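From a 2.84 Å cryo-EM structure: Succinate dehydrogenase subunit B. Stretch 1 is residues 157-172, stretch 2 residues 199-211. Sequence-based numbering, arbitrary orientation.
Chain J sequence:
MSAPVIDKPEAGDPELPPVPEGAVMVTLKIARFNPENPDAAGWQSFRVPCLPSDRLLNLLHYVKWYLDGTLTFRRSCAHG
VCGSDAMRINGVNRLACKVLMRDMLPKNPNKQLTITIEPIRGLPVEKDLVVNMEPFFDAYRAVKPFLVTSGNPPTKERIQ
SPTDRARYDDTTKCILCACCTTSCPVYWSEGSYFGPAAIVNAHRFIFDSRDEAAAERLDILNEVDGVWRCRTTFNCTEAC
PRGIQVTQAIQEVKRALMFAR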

# COMPACT_ATOMS: atom_id res chain seq x y z
N GLU J 157 -22.65 -1.64 15.64
CA GLU J 157 -22.35 -0.21 15.75
C GLU J 157 -21.26 0.12 16.78
O GLU J 157 -21.56 0.52 17.91
N ARG J 158 -20.01 -0.12 16.42
CA ARG J 158 -18.85 0.15 17.26
C ARG J 158 -19.00 1.43 18.08
O ARG J 158 -19.52 2.44 17.59
N ILE J 159 -18.54 1.37 19.32
CA ILE J 159 -18.91 2.31 20.38
C ILE J 159 -18.07 3.58 20.28
O ILE J 159 -16.94 3.58 19.77
N GLN J 160 -18.63 4.68 20.78
CA GLN J 160 -17.94 5.97 20.83
C GLN J 160 -18.62 6.83 21.89
O GLN J 160 -19.85 6.86 21.96
N SER J 161 -17.83 7.49 22.70
CA SER J 161 -18.35 8.24 23.83
C SER J 161 -19.03 9.52 23.36
O SER J 161 -18.69 10.07 22.32
N PRO J 162 -19.98 10.04 24.14
CA PRO J 162 -20.51 11.38 23.86
C PRO J 162 -19.49 12.48 24.09
O PRO J 162 -19.80 13.64 23.81
N THR J 163 -18.31 12.15 24.60
CA THR J 163 -17.20 13.08 24.72
C THR J 163 -16.28 13.06 23.51
O THR J 163 -15.85 14.12 23.06
N ASP J 164 -15.99 11.87 22.99
CA ASP J 164 -15.24 11.75 21.75
C ASP J 164 -16.07 12.16 20.56
O ASP J 164 -15.52 12.49 19.51
N ARG J 165 -17.40 12.11 20.69
CA ARG J 165 -18.26 12.50 19.58
C ARG J 165 -18.29 14.01 19.42
O ARG J 165 -18.25 14.52 18.30
N ALA J 166 -18.34 14.75 20.52
CA ALA J 166 -18.44 16.19 20.48
C ALA J 166 -17.13 16.88 20.15
O ALA J 166 -17.03 18.10 20.29
N ARG J 167 -16.13 16.13 19.71
CA ARG J 167 -14.83 16.71 19.38
C ARG J 167 -14.73 17.08 17.91
O ARG J 167 -14.35 18.20 17.58
N TYR J 168 -15.07 16.16 17.02
CA TYR J 168 -15.07 16.44 15.60
C TYR J 168 -16.37 17.05 15.13
O TYR J 168 -16.60 17.14 13.93
N ASP J 169 -17.23 17.46 16.06
CA ASP J 169 -18.37 18.28 15.70
C ASP J 169 -17.89 19.60 15.11
O ASP J 169 -16.71 19.95 15.17
N ASP J 170 -18.82 20.33 14.51
CA ASP J 170 -18.58 21.66 13.95
C ASP J 170 -17.77 21.60 12.67
O ASP J 170 -17.68 22.59 11.95
N THR J 171 -17.22 20.45 12.33
CA THR J 171 -16.69 20.22 11.00
C THR J 171 -17.52 19.21 10.24
O THR J 171 -17.20 18.91 9.09
N THR J 172 -18.56 18.68 10.86
CA THR J 172 -19.53 17.84 10.18
C THR J 172 -20.63 18.65 9.52
O THR J 172 -21.58 18.07 9.01
N ILE J 199 -9.06 20.68 4.23
CA ILE J 199 -8.53 20.56 5.58
C ILE J 199 -9.64 20.42 6.61
O ILE J 199 -9.47 19.72 7.61
N VAL J 200 -10.80 21.03 6.39
CA VAL J 200 -11.93 20.84 7.29
C VAL J 200 -12.42 19.40 7.24
O VAL J 200 -12.63 18.75 8.28
N ASN J 201 -12.63 18.88 6.04
CA ASN J 201 -13.13 17.52 5.91
C ASN J 201 -12.09 16.48 6.25
O ASN J 201 -12.44 15.30 6.36
N ALA J 202 -10.82 16.85 6.40
CA ALA J 202 -9.83 15.95 6.96
C ALA J 202 -9.74 16.06 8.48
O ALA J 202 -9.46 15.06 9.13
N HIS J 203 -9.92 17.26 9.03
CA HIS J 203 -10.05 17.41 10.47
C HIS J 203 -11.17 16.54 11.01
O HIS J 203 -11.02 15.89 12.05
N ARG J 204 -12.28 16.48 10.27
CA ARG J 204 -13.42 15.67 10.68
C ARG J 204 -13.02 14.22 10.93
O ARG J 204 -13.54 13.57 11.85
N PHE J 205 -12.11 13.68 10.12
CA PHE J 205 -11.73 12.28 10.22
C PHE J 205 -10.49 12.05 11.05
O PHE J 205 -10.29 10.95 11.57
N ILE J 206 -9.63 13.05 11.17
CA ILE J 206 -8.46 12.92 12.02
C ILE J 206 -8.88 12.93 13.48
O ILE J 206 -8.32 12.20 14.30
N PHE J 207 -9.89 13.73 13.83
CA PHE J 207 -10.33 13.79 15.21
C PHE J 207 -11.54 12.92 15.48
O PHE J 207 -12.35 13.22 16.36
N ASP J 208 -11.67 11.82 14.74
CA ASP J 208 -12.71 10.82 14.93
C ASP J 208 -12.09 9.60 15.60
O ASP J 208 -11.13 9.03 15.08
N SER J 209 -12.65 9.18 16.73
CA SER J 209 -12.06 8.10 17.50
C SER J 209 -12.04 6.80 16.72
O SER J 209 -11.05 6.06 16.75
N ARG J 210 -13.12 6.48 16.01
CA ARG J 210 -13.22 5.20 15.33
C ARG J 210 -12.60 5.25 13.94
O ARG J 210 -13.22 4.86 12.96
N ASP J 211 -11.36 5.70 13.86
CA ASP J 211 -10.65 5.78 12.59
C ASP J 211 -9.25 5.22 12.77
O ASP J 211 -8.64 5.36 13.83

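Stretch 2 enters as a helix and leaves as a loop, and the loop-like chain of stretch 1 lies along it, with 775 Å² buried between them. Val200 opens the contact. Its CA-to-CB bond points sideways, but in the t rotamer CG1 comes 3.9 Å from Thr171 CG2, a methyl-to-methyl contact that suits a branched aliphatic residue. One helical turn on, His203 (t) brings its ring edge to the same threonine: ND1 donates to Thr171 OG1 at 3.3 Å. Thr171, in the p rotamer, passes its own proton to Tyr168 O (OG1 to O, 2.9 Å), so one small hydroxyl links helix and loop while its methyl stays free for Val200.

Arg204 (t at chi1, m at chi2) is long enough to serve several neighbours. Its CG packs 3.7 Å from Thr172 CG2, Tyr168 CE2 lies over one face of its guanidinium, and NH1 forms a salt bridge with Asp208 OD2 at 3.3 Å. Phe205 points away and contributes nothing here.

Phe207, the first residue to leave the helical conformation, points toward stretch 1 in the m rotamer. Its CB meets Tyr168 CB at 4.3 Å, and its ring edge approaches Arg167, whose extended side chain places CZ 3.7 Å from Phe207 CD2. The aromatic edge thus lies over one guanidinium face, and Arg167 NH1 and NH2 form hydrogen bonds elsewhere in the structure.

Asp208 (t) starts sideways, but its carboxylate reaches over one face of the Tyr168 ring, with OD1 3.0 Å from CE1. Tyr168, in the p rotamer, has the Arg204 guanidinium and the Asp208 carboxylate on the same side of its ring. The compact Ser209 (m) allows a close approach, OG lying 3.0 Å from Asp164 CB. Finally, Arg210 points toward stretch 1: its CB touches Arg158 CD at 3.9 Å, and its extended chain carries NH2 to 3.6 Å from Tyr168 OH.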

# COMPACT_ATOMS: atom_id res chain seq x y z
CB GLU J 157 -23.62 0.62 15.99
CG GLU J 157 -24.55 0.31 17.16
CD GLU J 157 -24.24 1.09 18.40
OE1 GLU J 157 -23.57 2.12 18.29
OE2 GLU J 157 -24.67 0.67 19.48
CB ARG J 158 -17.61 0.24 16.38
CG ARG J 158 -17.70 1.26 15.28
CD ARG J 158 -16.39 1.36 14.55
NE ARG J 158 -16.12 0.21 13.70
CZ ARG J 158 -16.38 0.18 12.41
NH1 ARG J 158 -16.90 1.24 11.82
NH2 ARG J 158 -16.11 -0.90 11.69
CB ILE J 159 -18.76 1.63 21.75
CG1 ILE J 159 -19.54 0.32 21.78
CG2 ILE J 159 -19.25 2.52 22.87
CD1 ILE J 159 -18.68 -0.90 21.63
CB GLN J 160 -17.99 6.65 19.46
CG GLN J 160 -17.58 8.09 19.46
CD GLN J 160 -17.23 8.56 18.09
OE1 GLN J 160 -16.36 8.00 17.44
NE2 GLN J 160 -17.90 9.60 17.63
CB SER J 161 -17.22 8.58 24.79
OG SER J 161 -16.59 7.40 25.24
CB PRO J 162 -21.68 11.50 24.84
CG PRO J 162 -21.40 10.51 25.88
CD PRO J 162 -20.73 9.37 25.21
CB THR J 163 -16.38 12.76 25.97
OG1 THR J 163 -17.22 12.79 27.12
CG2 THR J 163 -15.27 13.78 26.15
CB ASP J 164 -14.75 10.32 21.56
CG ASP J 164 -14.06 9.77 22.78
OD1 ASP J 164 -13.17 10.46 23.32
OD2 ASP J 164 -14.40 8.65 23.19
CB ARG J 165 -19.66 11.94 19.80
CG ARG J 165 -20.76 12.71 19.10
CD ARG J 165 -20.81 12.38 17.63
NE ARG J 165 -21.82 13.17 16.94
CZ ARG J 165 -21.55 14.14 16.07
NH1 ARG J 165 -20.30 14.44 15.79
NH2 ARG J 165 -22.53 14.81 15.49
CB ALA J 166 -18.97 16.72 21.81
CB ARG J 167 -13.72 15.74 19.76
CG ARG J 167 -12.38 16.38 19.99
CD ARG J 167 -11.31 15.39 19.65
NE ARG J 167 -10.07 15.60 20.39
CZ ARG J 167 -9.03 14.77 20.34
NH1 ARG J 167 -9.10 13.67 19.59
NH2 ARG J 167 -7.94 15.02 21.04
CB TYR J 168 -14.78 15.18 14.79
CG TYR J 168 -15.77 14.06 14.97
CD1 TYR J 168 -15.60 13.11 15.95
CD2 TYR J 168 -16.87 13.94 14.14
CE1 TYR J 168 -16.48 12.09 16.10
CE2 TYR J 168 -17.75 12.93 14.29
CZ TYR J 168 -17.56 12.00 15.27
OH TYR J 168 -18.45 10.97 15.43
CB ASP J 169 -19.22 18.52 16.94
CG ASP J 169 -20.56 19.10 16.61
OD1 ASP J 169 -21.57 18.38 16.75
OD2 ASP J 169 -20.61 20.28 16.22
CB ASP J 170 -17.90 22.56 14.99
CG ASP J 170 -17.44 23.88 14.41
OD1 ASP J 170 -18.25 24.81 14.31
OD2 ASP J 170 -16.25 23.97 14.07
CB THR J 171 -15.24 19.75 11.07
OG1 THR J 171 -15.10 18.79 12.11
CG2 THR J 171 -14.32 20.90 11.33
CB THR J 172 -20.14 16.85 11.17
OG1 THR J 172 -20.61 17.55 12.32
CG2 THR J 172 -19.11 15.85 11.60
CB ILE J 199 -7.60 21.74 5.88
CG1 ILE J 199 -6.38 21.66 4.96
CG2 ILE J 199 -7.16 21.71 7.31
CD1 ILE J 199 -5.64 22.94 4.83
CB VAL J 200 -13.06 21.82 6.94
CG1 VAL J 200 -14.36 21.32 7.47
CG2 VAL J 200 -12.77 23.15 7.52
CB ASN J 201 -13.66 17.31 4.51
CG ASN J 201 -14.94 18.04 4.27
OD1 ASN J 201 -16.01 17.56 4.62
ND2 ASN J 201 -14.85 19.22 3.69
CB ALA J 202 -8.46 16.22 6.35
CB HIS J 203 -10.30 18.89 10.78
CG HIS J 203 -10.65 19.18 12.21
ND1 HIS J 203 -11.91 19.02 12.71
CD2 HIS J 203 -9.90 19.69 13.21
CE1 HIS J 203 -11.93 19.39 13.98
NE2 HIS J 203 -10.72 19.80 14.31
CB ARG J 204 -14.51 15.75 9.62
CG ARG J 204 -15.82 15.12 10.00
CD ARG J 204 -15.85 13.66 9.63
NE ARG J 204 -17.07 13.00 10.04
CZ ARG J 204 -17.15 11.69 10.22
NH1 ARG J 204 -16.09 10.94 10.08
NH2 ARG J 204 -18.29 11.14 10.60
CB PHE J 205 -11.47 11.70 8.83
CG PHE J 205 -12.70 11.46 8.05
CD1 PHE J 205 -13.51 10.38 8.33
CD2 PHE J 205 -13.06 12.31 7.04
CE1 PHE J 205 -14.64 10.17 7.62
CE2 PHE J 205 -14.20 12.09 6.33
CZ PHE J 205 -14.98 11.02 6.62
CB ILE J 206 -7.45 14.04 11.71
CG1 ILE J 206 -6.71 13.72 10.42
CG2 ILE J 206 -6.49 14.23 12.83
CD1 ILE J 206 -6.05 14.90 9.81
CB PHE J 207 -10.57 15.24 15.61
CG PHE J 207 -9.31 16.02 15.76
CD1 PHE J 207 -8.64 16.49 14.66
CD2 PHE J 207 -8.77 16.24 17.00
CE1 PHE J 207 -7.47 17.19 14.79
CE2 PHE J 207 -7.60 16.94 17.13
CZ PHE J 207 -6.96 17.41 16.02
CB ASP J 208 -13.34 10.44 13.60
CG ASP J 208 -14.65 9.71 13.77
OD1 ASP J 208 -15.14 9.64 14.90
OD2 ASP J 208 -15.19 9.21 12.76
CB SER J 209 -12.83 7.90 18.80
OG SER J 209 -13.00 9.14 19.45
CB ARG J 210 -14.68 4.77 15.26
CG ARG J 210 -15.68 5.88 15.17
CD ARG J 210 -17.04 5.30 14.92
NE ARG J 210 -18.10 6.29 14.95
CZ ARG J 210 -18.51 6.98 13.89
NH1 ARG J 210 -17.95 6.80 12.72
NH2 ARG J 210 -19.49 7.87 14.02
CB ASP J 211 -10.59 7.22 12.08
CG ASP J 211 -10.29 7.30 10.61
OD1 ASP J 211 -10.56 6.33 9.89
OD2 ASP J 211 -9.77 8.35 10.17